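PDB 2RA8: uncharacterized protein Q64V53_BACFR from Bacteroides fragilis, which is of unknown function but joins an N-terminal WGR domain, a module often found in nucleic-acid-related proteins, to a leucine-rich-repeat domain. Local coordinates for residues Gly22-Val27 against Val40-Ser45; Asn175-Lys180 against Lys196-Ile201. All blocks are in the same frame, centred on the assembly; numbering follows the deposited sequence.

Contact 1: Gly22-Val27 against Val40-Ser45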
# COMPACT_ATOMS: atom_id res chain seq x y z
N GLY A 22 -4.28 22.81 28.93
CA GLY A 22 -3.29 22.57 29.95
C GLY A 22 -2.08 21.92 29.31
O GLY A 22 -1.45 22.49 28.42
N THR A 23 -1.75 20.71 29.77
CA THR A 23 -0.61 19.97 29.25
C THR A 23 -1.10 18.85 28.34
O THR A 23 -0.31 18.05 27.84
CB THR A 23 0.21 19.34 30.39
OG1 THR A 23 -0.68 18.65 31.28
CG2 THR A 23 0.97 20.42 31.17
N ASP A 24 -2.41 18.80 28.13
CA ASP A 24 -3.01 17.77 27.28
C ASP A 24 -3.36 18.27 25.90
O ASP A 24 -3.90 19.37 25.73
CB ASP A 24 -4.28 17.21 27.92
CG ASP A 24 -4.00 16.40 29.18
OD1 ASP A 24 -3.03 15.60 29.17
OD2 ASP A 24 -4.74 16.55 30.17
N VAL A 25 -3.04 17.45 24.90
CA VAL A 25 -3.37 17.76 23.51
C VAL A 25 -4.49 16.79 23.19
O VAL A 25 -4.34 15.57 23.33
CB VAL A 25 -2.18 17.50 22.55
CG1 VAL A 25 -2.63 17.68 21.11
CG2 VAL A 25 -1.03 18.46 22.86
N ILE A 26 -5.64 17.33 22.79
CA ILE A 26 -6.81 16.52 22.48
C ILE A 26 -7.15 16.50 21.00
O ILE A 26 -7.49 17.54 20.42
CB ILE A 26 -8.03 17.01 23.27
CG1 ILE A 26 -7.67 17.10 24.76
CG2 ILE A 26 -9.21 16.07 23.06
CD1 ILE A 26 -8.71 17.80 25.60
N VAL A 27 -7.05 15.32 20.40
CA VAL A 27 -7.34 15.12 18.99
C VAL A 27 -8.63 14.34 18.83
O VAL A 27 -8.90 13.39 19.58
CB VAL A 27 -6.19 14.33 18.30
CG1 VAL A 27 -6.65 13.77 16.97
CG2 VAL A 27 -4.99 15.24 18.08
N VAL A 40 -6.00 11.49 23.52
CA VAL A 40 -5.48 12.48 24.44
C VAL A 40 -4.05 12.15 24.76
O VAL A 40 -3.70 11.00 25.02
CB VAL A 40 -6.30 12.50 25.73
CG1 VAL A 40 -5.85 13.65 26.62
CG2 VAL A 40 -7.78 12.61 25.39
N LYS A 41 -3.19 13.16 24.71
CA LYS A 41 -1.78 12.95 24.98
C LYS A 41 -1.28 13.99 25.94
O LYS A 41 -1.37 15.19 25.66
CB LYS A 41 -0.99 13.00 23.67
CG LYS A 41 0.45 12.54 23.76
CD LYS A 41 0.98 12.05 22.41
CE LYS A 41 0.94 13.12 21.31
NZ LYS A 41 -0.41 13.32 20.68
N ASN A 42 -0.76 13.54 27.07
CA ASN A 42 -0.25 14.45 28.09
C ASN A 42 1.19 14.79 27.88
O ASN A 42 1.97 13.96 27.41
CB ASN A 42 -0.43 13.84 29.49
CG ASN A 42 -0.13 14.84 30.59
OD1 ASN A 42 -0.66 15.95 30.60
ND2 ASN A 42 0.70 14.44 31.54
N PHE A 43 1.55 16.02 28.21
CA PHE A 43 2.91 16.50 28.05
C PHE A 43 3.45 17.07 29.34
O PHE A 43 2.69 17.43 30.24
CB PHE A 43 2.96 17.57 26.94
CG PHE A 43 2.75 17.00 25.57
CD1 PHE A 43 3.84 16.68 24.77
CD2 PHE A 43 1.47 16.72 25.11
CE1 PHE A 43 3.66 16.09 23.54
CE2 PHE A 43 1.29 16.13 23.88
CZ PHE A 43 2.38 15.81 23.09
N SER A 44 4.78 17.15 29.41
CA SER A 44 5.48 17.65 30.58
C SER A 44 5.15 19.08 30.94
O SER A 44 5.32 19.48 32.09
CB SER A 44 6.99 17.54 30.36
OG SER A 44 7.40 18.26 29.22
N SER A 45 4.67 19.85 29.97
CA SER A 45 4.33 21.25 30.23
C SER A 45 3.45 21.82 29.16
O SER A 45 3.29 21.22 28.10
CB SER A 45 5.61 22.08 30.29
OG SER A 45 6.23 22.09 29.01
O HOH W 1 -3.16 13.49 20.89
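D24, V25 and I26 pair with N42, K41 and V40 as antiparallel strands, their axes 4.6 Å apart at closest approach and their directions 165° apart. V25 and K41 form the hydrogen-bonded pair, V25 N giving to K41 O and K41 N returning a bond to V25 O; D24–N42 and I26–V40 are the flanking non-hydrogen-bonded pairs. The ladder runs on past the strand ends through F43 N to T23 O, at 2.8 Å, a more bent bond (135° at the hydrogen). On the face carrying D24, I26, V40 and N42, the T23 hydroxyl lies beside N42 and, as modelled, donates in the amide's carbonyl plane, OG1 to OD1 2.8 Å. D24 OD1 also sits 2.8 Å from N42 OD1; with two acceptors so close, the modelled amide orientation or the protonation there is doubtful, and the T23 bond shares that doubt.

This pairing is the open end of the 24-31/37-42 hairpin, whose second strand edges the antiparallel sheet of the WGR domain. On the sheet's other face, V25 CG2 comes obliquely against the F43 ring, 3.4 Å from CE2. T23 O lies in the plane of that ring, at its edge. Both V25 and F43 also touch A49 of helix 46-62, which S45 caps through OG to E48 N. T23 CG2 reaches within 3.5 Å of S45 C. K41 NZ donates to a water at 2.8 Å, and that water gives a weak bond to V25 O, while K41 also packs on W158 of the second subunit.

Contact 2: Asn175-Lys180 against Lys196-Ile201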
# COMPACT_ATOMS: atom_id res chain seq x y z
N ASN A 175 -15.74 18.20 -13.32
CA ASN A 175 -14.55 19.02 -13.47
C ASN A 175 -13.29 18.24 -13.15
O ASN A 175 -12.19 18.69 -13.45
CB ASN A 175 -14.61 20.29 -12.59
CG ASN A 175 -14.72 19.99 -11.10
OD1 ASN A 175 -13.94 19.20 -10.55
ND2 ASN A 175 -15.67 20.63 -10.44
N ASN A 176 -13.46 17.05 -12.57
CA ASN A 176 -12.33 16.18 -12.21
C ASN A 176 -12.58 14.78 -12.75
O ASN A 176 -13.46 14.07 -12.28
CB ASN A 176 -12.19 16.16 -10.68
CG ASN A 176 -10.96 15.40 -10.22
OD1 ASN A 176 -10.62 15.43 -9.03
ND2 ASN A 176 -10.28 14.73 -11.14
N LEU A 177 -11.79 14.38 -13.74
CA LEU A 177 -11.95 13.07 -14.37
C LEU A 177 -10.71 12.23 -14.21
O LEU A 177 -9.60 12.66 -14.55
CB LEU A 177 -12.22 13.24 -15.87
CG LEU A 177 -13.17 12.33 -16.64
CD1 LEU A 177 -12.76 12.42 -18.09
CD2 LEU A 177 -13.14 10.89 -16.18
N LYS A 178 -10.90 11.02 -13.71
CA LYS A 178 -9.80 10.10 -13.49
C LYS A 178 -10.28 8.76 -14.00
O LYS A 178 -11.36 8.29 -13.62
CB LYS A 178 -9.50 10.03 -12.00
CG LYS A 178 -8.33 9.17 -11.60
CD LYS A 178 -8.09 9.38 -10.11
CE LYS A 178 -6.99 8.51 -9.56
NZ LYS A 178 -6.82 8.81 -8.11
N ILE A 179 -9.48 8.15 -14.87
CA ILE A 179 -9.80 6.86 -15.47
C ILE A 179 -8.60 5.92 -15.35
O ILE A 179 -7.46 6.30 -15.62
CB ILE A 179 -10.12 7.02 -16.97
CG1 ILE A 179 -11.23 8.07 -17.18
CG2 ILE A 179 -10.55 5.69 -17.56
CD1 ILE A 179 -11.32 8.54 -18.64
N LYS A 180 -8.86 4.68 -14.96
CA LYS A 180 -7.81 3.68 -14.81
C LYS A 180 -8.18 2.51 -15.69
O LYS A 180 -9.28 1.98 -15.56
CB LYS A 180 -7.70 3.23 -13.35
CG LYS A 180 -6.66 2.14 -13.10
CD LYS A 180 -6.55 1.85 -11.60
CE LYS A 180 -5.59 0.69 -11.34
NZ LYS A 180 -5.32 0.50 -9.89
N LYS A 196 -11.54 20.31 -15.57
CA LYS A 196 -10.41 21.05 -15.01
C LYS A 196 -9.24 20.11 -14.78
O LYS A 196 -8.08 20.52 -14.81
CB LYS A 196 -10.76 21.68 -13.66
CG LYS A 196 -11.88 22.71 -13.71
CD LYS A 196 -11.40 24.07 -13.22
CE LYS A 196 -12.55 24.96 -12.76
NZ LYS A 196 -13.21 24.41 -11.53
N SER A 197 -9.56 18.84 -14.53
CA SER A 197 -8.54 17.84 -14.28
C SER A 197 -8.82 16.55 -15.01
O SER A 197 -9.93 16.02 -14.96
CB SER A 197 -8.42 17.56 -12.77
OG SER A 197 -7.27 16.79 -12.49
N LEU A 198 -7.79 16.03 -15.67
CA LEU A 198 -7.88 14.81 -16.44
C LEU A 198 -6.66 13.96 -16.21
O LEU A 198 -5.54 14.37 -16.54
CB LEU A 198 -7.98 15.12 -17.93
CG LEU A 198 -7.92 13.93 -18.89
CD1 LEU A 198 -9.05 12.95 -18.57
CD2 LEU A 198 -8.01 14.42 -20.34
N GLU A 199 -6.86 12.79 -15.62
CA GLU A 199 -5.75 11.87 -15.37
C GLU A 199 -6.14 10.51 -15.83
O GLU A 199 -7.21 10.01 -15.49
CB GLU A 199 -5.41 11.81 -13.87
CG GLU A 199 -4.51 10.61 -13.49
CD GLU A 199 -3.96 10.71 -12.07
OE1 GLU A 199 -4.70 11.19 -11.18
OE2 GLU A 199 -2.81 10.29 -11.84
N ILE A 200 -5.28 9.90 -16.64
CA ILE A 200 -5.55 8.57 -17.15
C ILE A 200 -4.42 7.66 -16.75
O ILE A 200 -3.25 7.92 -17.05
CB ILE A 200 -5.73 8.59 -18.68
CG1 ILE A 200 -6.88 9.54 -19.07
CG2 ILE A 200 -6.01 7.18 -19.18
CD1 ILE A 200 -7.11 9.67 -20.56
N ILE A 201 -4.76 6.60 -16.03
CA ILE A 201 -3.80 5.61 -15.55
C ILE A 201 -3.89 4.43 -16.49
O ILE A 201 -4.97 3.85 -16.67
CB ILE A 201 -4.14 5.18 -14.11
CG1 ILE A 201 -4.12 6.41 -13.20
CG2 ILE A 201 -3.14 4.15 -13.59
CD1 ILE A 201 -4.80 6.20 -11.86
O HOH W 2 -8.27 14.05 -12.56
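N176–K180 and S197–I201 lie side by side as parallel strands, two neighbouring rungs of the leucine-rich-repeat sheet, with L177/I179 and L198/I200 supplying the alternating apolar positions of such repeats. Backbone bonds zigzag between them: L177 N gives to S197 O and I179 N to E199 O, while L177 O and I179 O accept from E199 N and I201 N. At the N-terminal end N175 O is gripped twice, by S197 N at 2.8 Å and K196 N at 2.7 Å.

On the buried face L177 and L198 lie side by side, their CD1 atoms 3.8 Å apart.

The opposite face is mixed, polar and charged apart from I201. K178, extended throughout with CG anti to the backbone N (chi1 -177°), runs alongside E199. K178 NZ stays 4.4 Å from E199 OE1, beyond a salt bridge though probably still mutually stabilising, and K178 also makes a cation-pi contact with F145 on the preceding strand. Its CE touches I201 CD1 at 3.9 Å. Over the face of N176 and S197, a water donates to L177 O at 2.8 Å and hydrogen-bonds S197 OG at 2.9 Å.

In the fold
Starting from the N terminus, the chain lays down strands 3-8 and 13-21 before contact 1 closes a loop of 12 residues, joining strands 24-31 and 37-42 within the WGR domain; helix 46-62 follows directly. The parallel sheet of the repeat region then begins with strand 80-83 and adds strands in sequence order. Contact 2 closes a second loop, of 15 residues without helix or strand, joining the fourth and fifth of ten strands. The two loops are in series, neither nesting nor crossing, and their centres lie 42 Å apart. Contact 1 thus ties an edge of one module, contact 2 the middle of the other, each joining strands adjacent in sequence.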